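Local coordinates for RagA protein (Porphyromonas gingivalis, PDB 6SLN), which probably imports oligopeptides across the outer membrane as a TonB-dependent beta-barrel transporter that works with a partner protein, at residues D266-G271 against V413-G418; P310-D315 against I331-Q336; H523-Y528 against A568-F573; M795-G800 against L809-G814. One frame throughout, in Å; residues are numbered along the deposited sequence.

How the contacts relate
Contacts 2 and 3 are pairings of neighbouring strands in the wall of the beta-barrel, with centres about 36 Å apart. Contacts 1 and 4 lie in long excursions beyond the barrel strands, on what is expected to be the extracellular side, and their centres are about 42 Å apart. Contact 2 is nested along the chain inside the loop closed by contact 1; the other pairs of contacts follow in series. Contact 3 holds His-523, Tyr-525 and Leu-570 of the phospholipid site. Its centre is about 63 Å from contact 1 and about 53 Å from contact 4. No two contacts touch; the nearest atoms of contacts 1 and 2 are about 22 Å apart.

Contact 1: residues D266-G271 against V413-G418; sequences DMILAG and VYYMYG
A helix of a long excursion from the barrel packs against an extended segment of another. Residues 266-271 lie on helix 261-276, and two tyrosines of 413-418 reach it. The Met-267 chain starts with CG anti to the backbone N and runs extended to SD. It then bends at chi3 (77°), which swings the methyl over the Tyr-417 ring. Met-267 CE lies 4.0 Å from the centroid of the Tyr-417 ring and 20° off its normal, a CH-pi contact over one face. Met-267 SD sits obliquely, 4.3 Å from the centroid of the Tyr-417 ring, a Met-aromatic contact. The two side chains cross at about a right angle. Ile-268 lies at the other end of the ring, with its CG1 4.1 Å from Tyr-417 CB. Both excursions leave barrel strands on the side expected to be extracellular, as in other TonB-dependent receptors. Met-267 and Tyr-417 also pack on the chain of another protein of the assembly. Tyr-415 takes CG anti to its backbone N (chi1 175°), and the tip of its ring meets the helix at Gly-271. Tyr-415 OH lies 3.2 Å from Gly-271 C, at a residue with no side chain. On the flank, Tyr-415 CE2 is 3.8 Å from Ile-268 O. The next part of the helix, Ala-272, Leu-275 and Tyr-276, also touches Tyr-415.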
# COMPACT_ATOMS: atom_id res chain seq x y z
N ASP A 266 33.93 -10.07 -38.60
CA ASP A 266 33.82 -8.65 -38.95
C ASP A 266 32.43 -8.13 -38.58
O ASP A 266 32.30 -7.11 -37.90
CB ASP A 266 34.11 -8.44 -40.43
CG ASP A 266 35.58 -8.67 -40.78
OD1 ASP A 266 36.44 -8.53 -39.89
OD2 ASP A 266 35.88 -8.99 -41.95
N MET A 267 31.39 -8.87 -38.97
CA MET A 267 30.03 -8.40 -38.75
C MET A 267 29.69 -8.31 -37.26
O MET A 267 29.12 -7.30 -36.81
CB MET A 267 29.05 -9.30 -39.50
CG MET A 267 27.58 -9.00 -39.21
SD MET A 267 26.48 -10.25 -39.90
CE MET A 267 26.69 -11.59 -38.74
N ILE A 268 30.04 -9.34 -36.49
CA ILE A 268 29.76 -9.29 -35.05
C ILE A 268 30.63 -8.24 -34.37
O ILE A 268 30.14 -7.49 -33.52
CB ILE A 268 29.92 -10.68 -34.40
CG1 ILE A 268 28.95 -11.68 -35.02
CG2 ILE A 268 29.70 -10.60 -32.89
CD1 ILE A 268 29.12 -13.14 -34.55
N LEU A 269 31.92 -8.16 -34.74
CA LEU A 269 32.77 -7.14 -34.13
C LEU A 269 32.27 -5.74 -34.46
O LEU A 269 32.26 -4.87 -33.59
CB LEU A 269 34.23 -7.30 -34.56
CG LEU A 269 35.04 -8.24 -33.68
CD1 LEU A 269 36.32 -8.61 -34.36
CD2 LEU A 269 35.34 -7.65 -32.33
N ALA A 270 31.83 -5.52 -35.70
CA ALA A 270 31.39 -4.18 -36.08
C ALA A 270 30.12 -3.77 -35.36
O ALA A 270 29.93 -2.59 -35.02
CB ALA A 270 31.17 -4.10 -37.59
N GLY A 271 29.22 -4.73 -35.12
CA GLY A 271 27.98 -4.43 -34.46
C GLY A 271 28.11 -4.25 -32.98
O GLY A 271 27.23 -3.63 -32.36
N VAL A 413 27.79 -4.96 -18.44
CA VAL A 413 27.00 -5.03 -19.65
C VAL A 413 27.74 -5.94 -20.60
O VAL A 413 28.96 -6.04 -20.57
CB VAL A 413 26.81 -3.60 -20.22
CG1 VAL A 413 28.00 -3.19 -21.14
CG2 VAL A 413 25.42 -3.37 -20.81
N TYR A 414 26.99 -6.63 -21.46
CA TYR A 414 27.59 -7.49 -22.47
C TYR A 414 26.75 -7.40 -23.74
O TYR A 414 25.70 -6.75 -23.77
CB TYR A 414 27.74 -8.94 -21.97
CG TYR A 414 26.44 -9.69 -21.82
CD1 TYR A 414 25.97 -10.49 -22.84
CD2 TYR A 414 25.66 -9.59 -20.66
CE1 TYR A 414 24.80 -11.18 -22.72
CE2 TYR A 414 24.47 -10.28 -20.53
CZ TYR A 414 24.04 -11.08 -21.57
OH TYR A 414 22.85 -11.78 -21.49
N TYR A 415 27.23 -8.06 -24.79
CA TYR A 415 26.73 -7.85 -26.14
C TYR A 415 26.37 -9.17 -26.82
O TYR A 415 27.03 -10.20 -26.63
CB TYR A 415 27.75 -7.14 -27.00
CG TYR A 415 27.32 -7.01 -28.44
CD1 TYR A 415 26.29 -6.15 -28.78
CD2 TYR A 415 27.93 -7.75 -29.45
CE1 TYR A 415 25.89 -6.02 -30.08
CE2 TYR A 415 27.53 -7.62 -30.76
CZ TYR A 415 26.52 -6.75 -31.06
OH TYR A 415 26.09 -6.59 -32.34
N MET A 416 25.33 -9.11 -27.65
CA MET A 416 24.91 -10.23 -28.48
C MET A 416 24.48 -9.67 -29.83
O MET A 416 23.72 -8.69 -29.86
CB MET A 416 23.76 -10.98 -27.81
CG MET A 416 24.19 -12.24 -27.14
SD MET A 416 22.81 -13.06 -26.34
CE MET A 416 22.71 -12.23 -24.80
N TYR A 417 24.98 -10.27 -30.92
CA TYR A 417 24.78 -9.68 -32.25
C TYR A 417 23.30 -9.41 -32.51
O TYR A 417 22.43 -10.20 -32.14
CB TYR A 417 25.35 -10.58 -33.35
CG TYR A 417 25.09 -10.00 -34.73
CD1 TYR A 417 25.83 -8.92 -35.20
CD2 TYR A 417 24.10 -10.51 -35.56
CE1 TYR A 417 25.58 -8.35 -36.45
CE2 TYR A 417 23.85 -9.95 -36.82
CZ TYR A 417 24.59 -8.87 -37.25
OH TYR A 417 24.36 -8.30 -38.48
N GLY A 418 23.01 -8.26 -33.13
CA GLY A 418 21.66 -7.84 -33.39
C GLY A 418 21.00 -7.01 -32.30
O GLY A 418 20.03 -6.29 -32.59

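Contact 2: residues P310-D315 against I331-Q336; sequences PTSQGD and IGYFDQ
This is an antiparallel pairing of two neighbouring strands of the barrel wall, within the hairpin 309-322/325-337. Ser-312 with Asp-335 and Gly-314 with Tyr-333 form the hydrogen-bonded pairs. Ser-312 N to Asp-335 O measures 2.8 Å, and Asp-335 N returns the bond nearly along the C=O axis of Ser-312. In the Gly-314 pair both donors lie above the carbonyl plane; Tyr-333 N to Gly-314 O is 3.1 Å and straight at the hydrogen, the return bond more bent. Thr-311, Gln-313, Asp-315, Phe-334 and Gln-336 share the face turned to the plug. There Thr-311 and Gln-336 lie side by side, with Thr-311 OG1 3.4 Å from Gln-336 CG. Gln-313 runs alongside Phe-334, and its CB is 3.7 Å from Phe-334 CD2. The other face carries Ser-312, Tyr-333 and Asp-335. Tyr-333 has CG anti to its backbone N (chi1 162°), which lays the ring along the sheet. Ser-312 OG meets the ring edge, 3.6 Å from Tyr-333 CE2. Detergent touches Ile-331 and Gly-332. Polar ends on the plug side are used beyond the hairpin: Gln-336 OE1 accepts from Ala-116 N, and Asp-315 OD1 from Asn-176. Side chains thus bond this hairpin to the plug, beyond its own backbone pairing.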
# COMPACT_ATOMS: atom_id res chain seq x y z
N PRO A 310 28.88 -16.87 0.90
CA PRO A 310 29.09 -17.23 2.30
C PRO A 310 27.78 -17.50 3.04
O PRO A 310 26.72 -16.97 2.72
CB PRO A 310 29.80 -15.99 2.85
CG PRO A 310 29.25 -14.86 2.01
CD PRO A 310 28.90 -15.42 0.66
N THR A 311 27.88 -18.37 4.05
CA THR A 311 26.77 -18.68 4.95
C THR A 311 27.30 -18.64 6.37
O THR A 311 28.26 -19.34 6.70
CB THR A 311 26.17 -20.06 4.64
OG1 THR A 311 25.61 -20.07 3.32
CG2 THR A 311 25.09 -20.41 5.67
N SER A 312 26.67 -17.83 7.23
CA SER A 312 27.15 -17.58 8.58
C SER A 312 25.99 -17.62 9.57
O SER A 312 24.89 -17.15 9.25
CB SER A 312 27.84 -16.22 8.65
OG SER A 312 26.98 -15.23 8.08
N GLN A 313 26.23 -18.16 10.77
CA GLN A 313 25.18 -18.20 11.78
C GLN A 313 25.77 -18.25 13.19
O GLN A 313 26.77 -18.92 13.44
CB GLN A 313 24.23 -19.40 11.55
CG GLN A 313 24.75 -20.78 11.97
CD GLN A 313 23.83 -21.92 11.52
OE1 GLN A 313 23.02 -22.44 12.30
NE2 GLN A 313 23.95 -22.32 10.25
N GLY A 314 25.12 -17.52 14.10
CA GLY A 314 25.46 -17.51 15.50
C GLY A 314 24.25 -17.88 16.35
O GLY A 314 23.15 -18.12 15.85
N ASP A 315 24.47 -17.87 17.66
CA ASP A 315 23.60 -18.64 18.54
C ASP A 315 23.95 -18.51 20.02
O ASP A 315 25.12 -18.68 20.38
CB ASP A 315 23.74 -20.10 18.16
CG ASP A 315 22.46 -20.78 18.13
OD1 ASP A 315 21.51 -20.17 18.65
OD2 ASP A 315 22.41 -21.88 17.57
N ILE A 331 18.64 -16.55 21.34
CA ILE A 331 18.73 -15.56 20.28
C ILE A 331 19.78 -16.03 19.29
O ILE A 331 20.79 -16.63 19.68
CB ILE A 331 19.06 -14.14 20.80
CG1 ILE A 331 20.39 -14.10 21.54
CG2 ILE A 331 17.96 -13.63 21.71
CD1 ILE A 331 20.63 -12.80 22.27
N GLY A 332 19.54 -15.78 18.00
CA GLY A 332 20.42 -16.30 16.97
C GLY A 332 20.38 -15.47 15.70
O GLY A 332 19.50 -14.63 15.49
N TYR A 333 21.36 -15.74 14.85
CA TYR A 333 21.51 -15.07 13.58
C TYR A 333 21.80 -16.12 12.52
O TYR A 333 22.39 -17.17 12.81
CB TYR A 333 22.64 -14.02 13.65
CG TYR A 333 23.22 -13.55 12.34
CD1 TYR A 333 22.60 -12.53 11.62
CD2 TYR A 333 24.39 -14.10 11.83
CE1 TYR A 333 23.13 -12.08 10.40
CE2 TYR A 333 24.93 -13.67 10.63
CZ TYR A 333 24.30 -12.65 9.91
OH TYR A 333 24.83 -12.20 8.71
N PHE A 334 21.34 -15.86 11.30
CA PHE A 334 21.59 -16.79 10.21
C PHE A 334 21.55 -16.02 8.91
O PHE A 334 20.61 -15.25 8.68
CB PHE A 334 20.56 -17.93 10.20
CG PHE A 334 20.70 -18.88 9.05
CD1 PHE A 334 20.08 -18.63 7.83
CD2 PHE A 334 21.43 -20.06 9.19
CE1 PHE A 334 20.20 -19.50 6.78
CE2 PHE A 334 21.56 -20.95 8.13
CZ PHE A 334 20.94 -20.66 6.92
N ASP A 335 22.56 -16.21 8.07
CA ASP A 335 22.57 -15.63 6.74
C ASP A 335 23.11 -16.66 5.78
O ASP A 335 24.21 -17.18 5.97
CB ASP A 335 23.41 -14.36 6.69
CG ASP A 335 23.21 -13.58 5.42
OD1 ASP A 335 22.53 -14.11 4.51
OD2 ASP A 335 23.71 -12.44 5.32
N GLN A 336 22.33 -16.97 4.75
CA GLN A 336 22.75 -17.88 3.69
C GLN A 336 22.65 -17.13 2.37
O GLN A 336 21.55 -16.81 1.92
CB GLN A 336 21.88 -19.14 3.67
CG GLN A 336 22.27 -20.13 2.58
CD GLN A 336 21.18 -21.14 2.33
OE1 GLN A 336 20.27 -21.31 3.14
NE2 GLN A 336 21.25 -21.81 1.19

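Contact 3: residues H523-Y528 against A568-F573; sequences HEYIEY and AYLSFF. With 3PE (1,2-Distearoyl-sn-glycerophosphoethanolamine), chain G; LMT (dodecyl-beta-D-maltoside), chain H.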
# COMPACT_ATOMS: atom_id res chain seq x y z
N HIS A 523 -11.50 -30.56 21.29
CA HIS A 523 -12.04 -29.56 20.39
C HIS A 523 -10.91 -28.70 19.84
O HIS A 523 -9.92 -28.45 20.53
CB HIS A 523 -13.06 -28.64 21.07
CG HIS A 523 -13.16 -27.29 20.43
ND1 HIS A 523 -12.39 -26.22 20.81
CD2 HIS A 523 -13.91 -26.86 19.38
CE1 HIS A 523 -12.67 -25.18 20.04
NE2 HIS A 523 -13.59 -25.55 19.16
N GLU A 524 -11.08 -28.22 18.60
CA GLU A 524 -10.02 -27.51 17.91
C GLU A 524 -10.60 -26.57 16.86
O GLU A 524 -11.42 -27.00 16.04
CB GLU A 524 -9.07 -28.51 17.26
CG GLU A 524 -8.07 -27.90 16.29
CD GLU A 524 -6.80 -28.70 16.22
OE1 GLU A 524 -6.72 -29.65 15.40
OE2 GLU A 524 -5.90 -28.40 17.01
N TYR A 525 -10.17 -25.30 16.89
CA TYR A 525 -10.54 -24.30 15.89
C TYR A 525 -9.27 -23.59 15.39
O TYR A 525 -8.51 -23.03 16.18
CB TYR A 525 -11.53 -23.28 16.46
CG TYR A 525 -11.90 -22.16 15.48
CD1 TYR A 525 -12.78 -22.39 14.44
CD2 TYR A 525 -11.37 -20.87 15.61
CE1 TYR A 525 -13.12 -21.39 13.55
CE2 TYR A 525 -11.71 -19.86 14.72
CZ TYR A 525 -12.60 -20.13 13.69
OH TYR A 525 -12.96 -19.14 12.79
N ILE A 526 -9.06 -23.64 14.08
CA ILE A 526 -7.97 -22.93 13.43
C ILE A 526 -8.59 -22.05 12.36
O ILE A 526 -9.52 -22.47 11.66
CB ILE A 526 -6.90 -23.88 12.84
CG1 ILE A 526 -7.47 -24.69 11.68
CG2 ILE A 526 -6.32 -24.84 13.88
CD1 ILE A 526 -6.45 -25.58 10.99
N GLU A 527 -8.10 -20.82 12.26
CA GLU A 527 -8.57 -19.89 11.25
C GLU A 527 -7.39 -19.07 10.77
O GLU A 527 -6.39 -18.92 11.48
CB GLU A 527 -9.68 -18.97 11.78
CG GLU A 527 -9.21 -17.72 12.48
CD GLU A 527 -10.37 -16.80 12.81
OE1 GLU A 527 -11.54 -17.20 12.60
OE2 GLU A 527 -10.11 -15.66 13.26
N TYR A 528 -7.52 -18.57 9.55
CA TYR A 528 -6.46 -17.81 8.89
C TYR A 528 -7.09 -16.65 8.14
O TYR A 528 -8.04 -16.84 7.38
CB TYR A 528 -5.67 -18.71 7.91
CG TYR A 528 -4.80 -17.95 6.91
CD1 TYR A 528 -5.36 -17.43 5.75
CD2 TYR A 528 -3.44 -17.76 7.12
CE1 TYR A 528 -4.61 -16.73 4.84
CE2 TYR A 528 -2.67 -17.08 6.22
CZ TYR A 528 -3.26 -16.56 5.07
OH TYR A 528 -2.52 -15.86 4.14
N ALA A 568 -10.96 -21.39 7.44
CA ALA A 568 -11.07 -21.83 8.82
C ALA A 568 -11.40 -23.31 8.85
O ALA A 568 -11.86 -23.89 7.86
CB ALA A 568 -12.10 -21.00 9.59
N TYR A 569 -11.14 -23.92 10.00
CA TYR A 569 -11.48 -25.30 10.25
C TYR A 569 -12.08 -25.39 11.64
O TYR A 569 -11.68 -24.64 12.55
CB TYR A 569 -10.25 -26.22 10.18
CG TYR A 569 -9.74 -26.52 8.80
CD1 TYR A 569 -10.29 -27.54 8.03
CD2 TYR A 569 -8.65 -25.82 8.27
CE1 TYR A 569 -9.80 -27.84 6.77
CE2 TYR A 569 -8.16 -26.10 7.00
CZ TYR A 569 -8.74 -27.10 6.26
OH TYR A 569 -8.25 -27.39 5.00
N LEU A 570 -13.04 -26.30 11.81
CA LEU A 570 -13.62 -26.63 13.11
C LEU A 570 -13.57 -28.13 13.28
O LEU A 570 -13.96 -28.87 12.37
CB LEU A 570 -15.06 -26.14 13.25
CG LEU A 570 -15.66 -26.43 14.63
CD1 LEU A 570 -14.94 -25.66 15.77
CD2 LEU A 570 -17.15 -26.14 14.63
N SER A 571 -13.13 -28.59 14.45
CA SER A 571 -12.83 -29.99 14.66
C SER A 571 -13.34 -30.46 16.01
O SER A 571 -13.24 -29.73 17.00
CB SER A 571 -11.32 -30.23 14.57
OG SER A 571 -10.95 -30.54 13.24
N PHE A 572 -13.88 -31.67 16.04
CA PHE A 572 -14.19 -32.36 17.29
C PHE A 572 -13.64 -33.76 17.17
O PHE A 572 -13.88 -34.43 16.16
CB PHE A 572 -15.69 -32.38 17.56
CG PHE A 572 -16.32 -31.02 17.62
CD1 PHE A 572 -16.17 -30.22 18.74
CD2 PHE A 572 -17.06 -30.53 16.56
CE1 PHE A 572 -16.74 -28.96 18.80
CE2 PHE A 572 -17.63 -29.27 16.61
CZ PHE A 572 -17.47 -28.48 17.74
N PHE A 573 -12.86 -34.18 18.15
CA PHE A 573 -12.15 -35.44 17.99
C PHE A 573 -12.07 -36.20 19.30
O PHE A 573 -12.25 -35.65 20.39
CB PHE A 573 -10.75 -35.24 17.41
CG PHE A 573 -9.84 -34.34 18.22
CD1 PHE A 573 -9.86 -32.96 18.05
CD2 PHE A 573 -8.91 -34.89 19.11
CE1 PHE A 573 -8.98 -32.14 18.77
CE2 PHE A 573 -8.02 -34.06 19.85
CZ PHE A 573 -8.06 -32.70 19.68
C1 3PE G . -16.22 -20.64 16.07
C2 3PE G . -15.59 -20.99 17.40
C3 3PE G . -15.71 -22.50 17.64
O31 3PE G . -15.24 -22.84 18.92
O32 3PE G . -17.17 -23.88 19.43
C31 3PE G . -16.17 -23.39 19.83
C32 3PE G . -15.89 -23.34 21.34
C33 3PE G . -15.45 -24.68 21.94
C34 3PE G . -15.42 -24.60 23.47
C35 3PE G . -14.00 -24.47 24.03
C36 3PE G . -13.87 -25.29 25.32
C37 3PE G . -12.82 -24.69 26.26
C38 3PE G . -12.72 -25.58 27.51
C39 3PE G . -11.54 -25.12 28.37
C3A 3PE G . -11.16 -26.21 29.37
C3B 3PE G . -9.68 -26.07 29.74
O21 3PE G . -14.26 -20.53 17.28
O22 3PE G . -13.85 -18.78 18.63
C21 3PE G . -13.72 -19.94 18.44
C22 3PE G . -12.94 -20.77 19.46
C23 3PE G . -12.43 -19.91 20.62
C24 3PE G . -12.58 -20.73 21.91
C25 3PE G . -11.28 -20.86 22.69
C26 3PE G . -11.58 -21.18 24.16
C27 3PE G . -10.32 -21.03 25.00
C28 3PE G . -10.57 -21.36 26.48
C29 3PE G . -9.27 -21.31 27.29
C2A 3PE G . -9.49 -20.75 28.71
C2B 3PE G . -8.70 -21.50 29.80
C2C 3PE G . -8.15 -20.50 30.84
C2D 3PE G . -7.43 -21.15 32.04
C1B LMT H . -15.85 -15.34 12.02
C2B LMT H . -14.90 -14.49 11.08
C3B LMT H . -15.66 -13.57 10.10
C4B LMT H . -16.76 -14.42 9.42
C5B LMT H . -17.71 -14.73 10.60
C6B LMT H . -19.11 -15.13 10.12
O1B LMT H . -16.00 -14.78 13.30
O2B LMT H . -14.01 -13.77 11.85
O3B LMT H . -14.83 -12.93 9.21
O4' LMT H . -17.41 -13.73 8.42
O5B LMT H . -17.11 -15.69 11.46
O6B LMT H . -20.08 -14.35 10.76
C1' LMT H . -14.52 -14.79 17.03
C2' LMT H . -13.66 -15.65 16.08
C3' LMT H . -14.12 -15.23 14.67
C4' LMT H . -15.60 -15.57 14.41
C5' LMT H . -16.49 -15.21 15.66
C6' LMT H . -17.80 -15.99 15.72
O1' LMT H . -14.11 -14.75 18.37
O2' LMT H . -12.31 -15.37 16.17
O3' LMT H . -13.30 -15.77 13.70
O5' LMT H . -15.87 -15.29 16.96
O6' LMT H . -17.90 -16.82 14.59
C1 LMT H . -13.14 -15.66 18.91
C2 LMT H . -12.34 -14.88 19.94
C3 LMT H . -11.07 -15.52 20.44
C4 LMT H . -10.80 -15.13 21.89
C5 LMT H . -10.34 -16.31 22.71
C6 LMT H . -9.20 -16.02 23.66
C7 LMT H . -8.63 -17.34 24.14
C8 LMT H . -7.54 -17.18 25.18
C9 LMT H . -6.97 -18.53 25.59
C10 LMT H . -5.93 -18.44 26.69
C11 LMT H . -5.22 -19.76 26.84
C12 LMT H . -4.37 -19.87 28.07
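An acyl-chain carbon of a phospholipid sits over a histidine ring: 3PE C33 is 3.3 Å above the plane of His-523, over its centre. The site is on the wall of the TonB-dependent receptor beta-barrel, where 523-528 and 568-573 are neighbouring antiparallel strands. Glu-524 with Ser-571 and Ile-526 with Tyr-569 are the hydrogen-bonded pairs; Tyr-569 N to Ile-526 O is 2.7 Å and nearly along the C=O axis. His-523, Tyr-525, Glu-527, Ala-568, Leu-570 and Phe-572 share the lipid face. His-523 NE2 gives a weak hydrogen bond to 3PE O31. The ring edge of His-523 is flanked by Phe-572 and Leu-570, with His-523 CD2 3.6 Å from Phe-572 CE1. The two ring planes meet at 43°. Over Tyr-525 the ester oxygen 3PE O21 lies on one face, toward the rim and 3.4 Å from CG of that tyrosine. Leu-570 CD1 approaches 3PE C3. The opposite face of the sheet points to the plug. There Ile-526 and Tyr-569 lie side by side, with Ile-526 CD1 3.5 Å from Tyr-569 CD2, and Tyr-569 touches Ala-197. Tyr-569 OH is hydrogen-bonded to Ser-642 OG, and Ser-571 OG to Asp-593 OD1. On the lipid face, Glu-527 OE2 forms a salt bridge with Lys-499. Glu-527 OE1 accepts a hydrogen bond from Tyr-525 OH through its anti lone pair, in the plane of the tyrosine ring, and lies 2.5 Å from LMT O3'.

Contact 4: residues M795-G800 against L809-G814; sequences MAEYAG and LWYVPG
The close-packed part of this beta-hairpin, 792-802/807-812, is aromatic, while its far end is solvent-facing chain. The hairpin belongs to a small antiparallel sheet in an excursion of the barrel, probably extracellular. Tyr-798 and Trp-810 form a non-hydrogen-bonded pair whose side chains diverge, yet their rings still meet. The Tyr-798 edge is turned to the face of the Trp-810 five-membered ring in an offset edge-to-face pair, planes at 77°. Tyr-798 CD1 is 3.8 Å from Trp-810 NE1, which itself hydrogen-bonds to Asp-917. Ala-796 CB adds a contact of 3.8 Å to Trp-810 CD1. The backbone is bonded on either side of the pair: Ala-799 N to Leu-809 O at 2.8 Å, and Tyr-811 N to Glu-797 O at 3.0 Å. A weak bond runs from Leu-809 N to Gly-800 O. Beyond Tyr-811 the chain bends away from 795-800, and Pro-813 and Gly-814 are exposed. Glu-797 crosses Tyr-811 at about a right angle, its CB 4.1 Å from Tyr-811 CD2. A methyl lies over the Tyr-811 ring in a CH-pi contact: Ala-799 CB is 3.9 Å from the centroid of the Tyr-811 ring and 13° off its normal.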
# COMPACT_ATOMS: atom_id res chain seq x y z
N MET A 795 5.61 -40.43 -24.09
CA MET A 795 6.37 -39.85 -25.19
C MET A 795 6.58 -40.92 -26.25
O MET A 795 6.33 -42.11 -26.02
CB MET A 795 7.71 -39.30 -24.73
CG MET A 795 8.52 -40.25 -23.86
SD MET A 795 9.75 -39.35 -22.89
CE MET A 795 8.76 -38.62 -21.60
N ALA A 796 7.02 -40.47 -27.42
CA ALA A 796 7.50 -41.41 -28.43
C ALA A 796 8.79 -42.05 -27.94
O ALA A 796 9.51 -41.49 -27.11
CB ALA A 796 7.73 -40.71 -29.76
N GLU A 797 9.06 -43.26 -28.43
CA GLU A 797 10.29 -43.97 -28.11
C GLU A 797 11.30 -43.70 -29.22
O GLU A 797 11.16 -44.22 -30.33
CB GLU A 797 10.04 -45.47 -27.94
CG GLU A 797 9.00 -45.77 -26.87
CD GLU A 797 9.00 -47.22 -26.44
OE1 GLU A 797 9.62 -48.06 -27.13
OE2 GLU A 797 8.38 -47.52 -25.40
N TYR A 798 12.29 -42.87 -28.90
CA TYR A 798 13.34 -42.51 -29.85
C TYR A 798 14.12 -43.75 -30.25
O TYR A 798 14.55 -44.53 -29.40
CB TYR A 798 14.28 -41.48 -29.20
CG TYR A 798 15.34 -40.97 -30.14
CD1 TYR A 798 15.01 -40.11 -31.17
CD2 TYR A 798 16.66 -41.37 -30.01
CE1 TYR A 798 15.97 -39.66 -32.04
CE2 TYR A 798 17.63 -40.91 -30.86
CZ TYR A 798 17.28 -40.06 -31.88
OH TYR A 798 18.24 -39.60 -32.75
N ALA A 799 14.30 -43.95 -31.56
CA ALA A 799 15.08 -45.10 -32.03
C ALA A 799 16.52 -44.67 -32.29
O ALA A 799 17.41 -44.88 -31.45
CB ALA A 799 14.46 -45.72 -33.28
N GLY A 800 16.77 -44.07 -33.44
CA GLY A 800 18.02 -43.38 -33.64
C GLY A 800 17.98 -42.54 -34.90
O GLY A 800 17.07 -41.74 -35.09
N LEU A 809 14.55 -41.18 -36.06
CA LEU A 809 13.69 -42.34 -36.15
C LEU A 809 13.01 -42.58 -34.81
O LEU A 809 13.62 -42.39 -33.75
CB LEU A 809 14.49 -43.57 -36.60
CG LEU A 809 14.86 -43.64 -38.09
CD1 LEU A 809 15.37 -45.02 -38.50
CD2 LEU A 809 13.68 -43.25 -38.96
N TRP A 810 11.75 -43.00 -34.87
CA TRP A 810 11.02 -43.41 -33.69
C TRP A 810 10.35 -44.75 -33.94
O TRP A 810 10.02 -45.10 -35.07
CB TRP A 810 9.95 -42.36 -33.28
CG TRP A 810 10.54 -41.02 -33.00
CD1 TRP A 810 10.92 -40.54 -31.78
CD2 TRP A 810 10.84 -40.00 -33.95
NE1 TRP A 810 11.43 -39.26 -31.91
CE2 TRP A 810 11.39 -38.91 -33.24
CE3 TRP A 810 10.70 -39.89 -35.34
CZ2 TRP A 810 11.80 -37.73 -33.87
CZ3 TRP A 810 11.10 -38.73 -35.97
CH2 TRP A 810 11.65 -37.66 -35.23
N TYR A 811 10.17 -45.51 -32.86
CA TYR A 811 9.43 -46.75 -32.98
C TYR A 811 7.94 -46.45 -33.05
O TYR A 811 7.44 -45.51 -32.44
CB TYR A 811 9.71 -47.68 -31.81
CG TYR A 811 11.13 -48.17 -31.74
CD1 TYR A 811 11.68 -48.92 -32.77
CD2 TYR A 811 11.93 -47.87 -30.63
CE1 TYR A 811 12.99 -49.37 -32.71
CE2 TYR A 811 13.24 -48.31 -30.56
CZ TYR A 811 13.77 -49.06 -31.59
OH TYR A 811 15.06 -49.49 -31.52
N VAL A 812 7.23 -47.28 -33.82
CA VAL A 812 5.79 -47.23 -33.91
C VAL A 812 5.22 -48.21 -32.84
O VAL A 812 5.41 -49.42 -33.01
CB VAL A 812 5.30 -47.60 -35.31
CG1 VAL A 812 3.84 -47.20 -35.48
CG2 VAL A 812 6.22 -46.95 -36.35
N PRO A 813 4.56 -47.71 -31.81
CA PRO A 813 4.13 -48.62 -30.73
C PRO A 813 3.24 -49.74 -31.26
O PRO A 813 2.32 -49.51 -32.06
CB PRO A 813 3.37 -47.69 -29.78
CG PRO A 813 3.15 -46.42 -30.54
CD PRO A 813 4.25 -46.31 -31.52
N GLY A 814 3.54 -50.94 -30.81
CA GLY A 814 2.86 -52.15 -31.26
C GLY A 814 3.46 -52.80 -32.48
O GLY A 814 3.71 -54.00 -32.48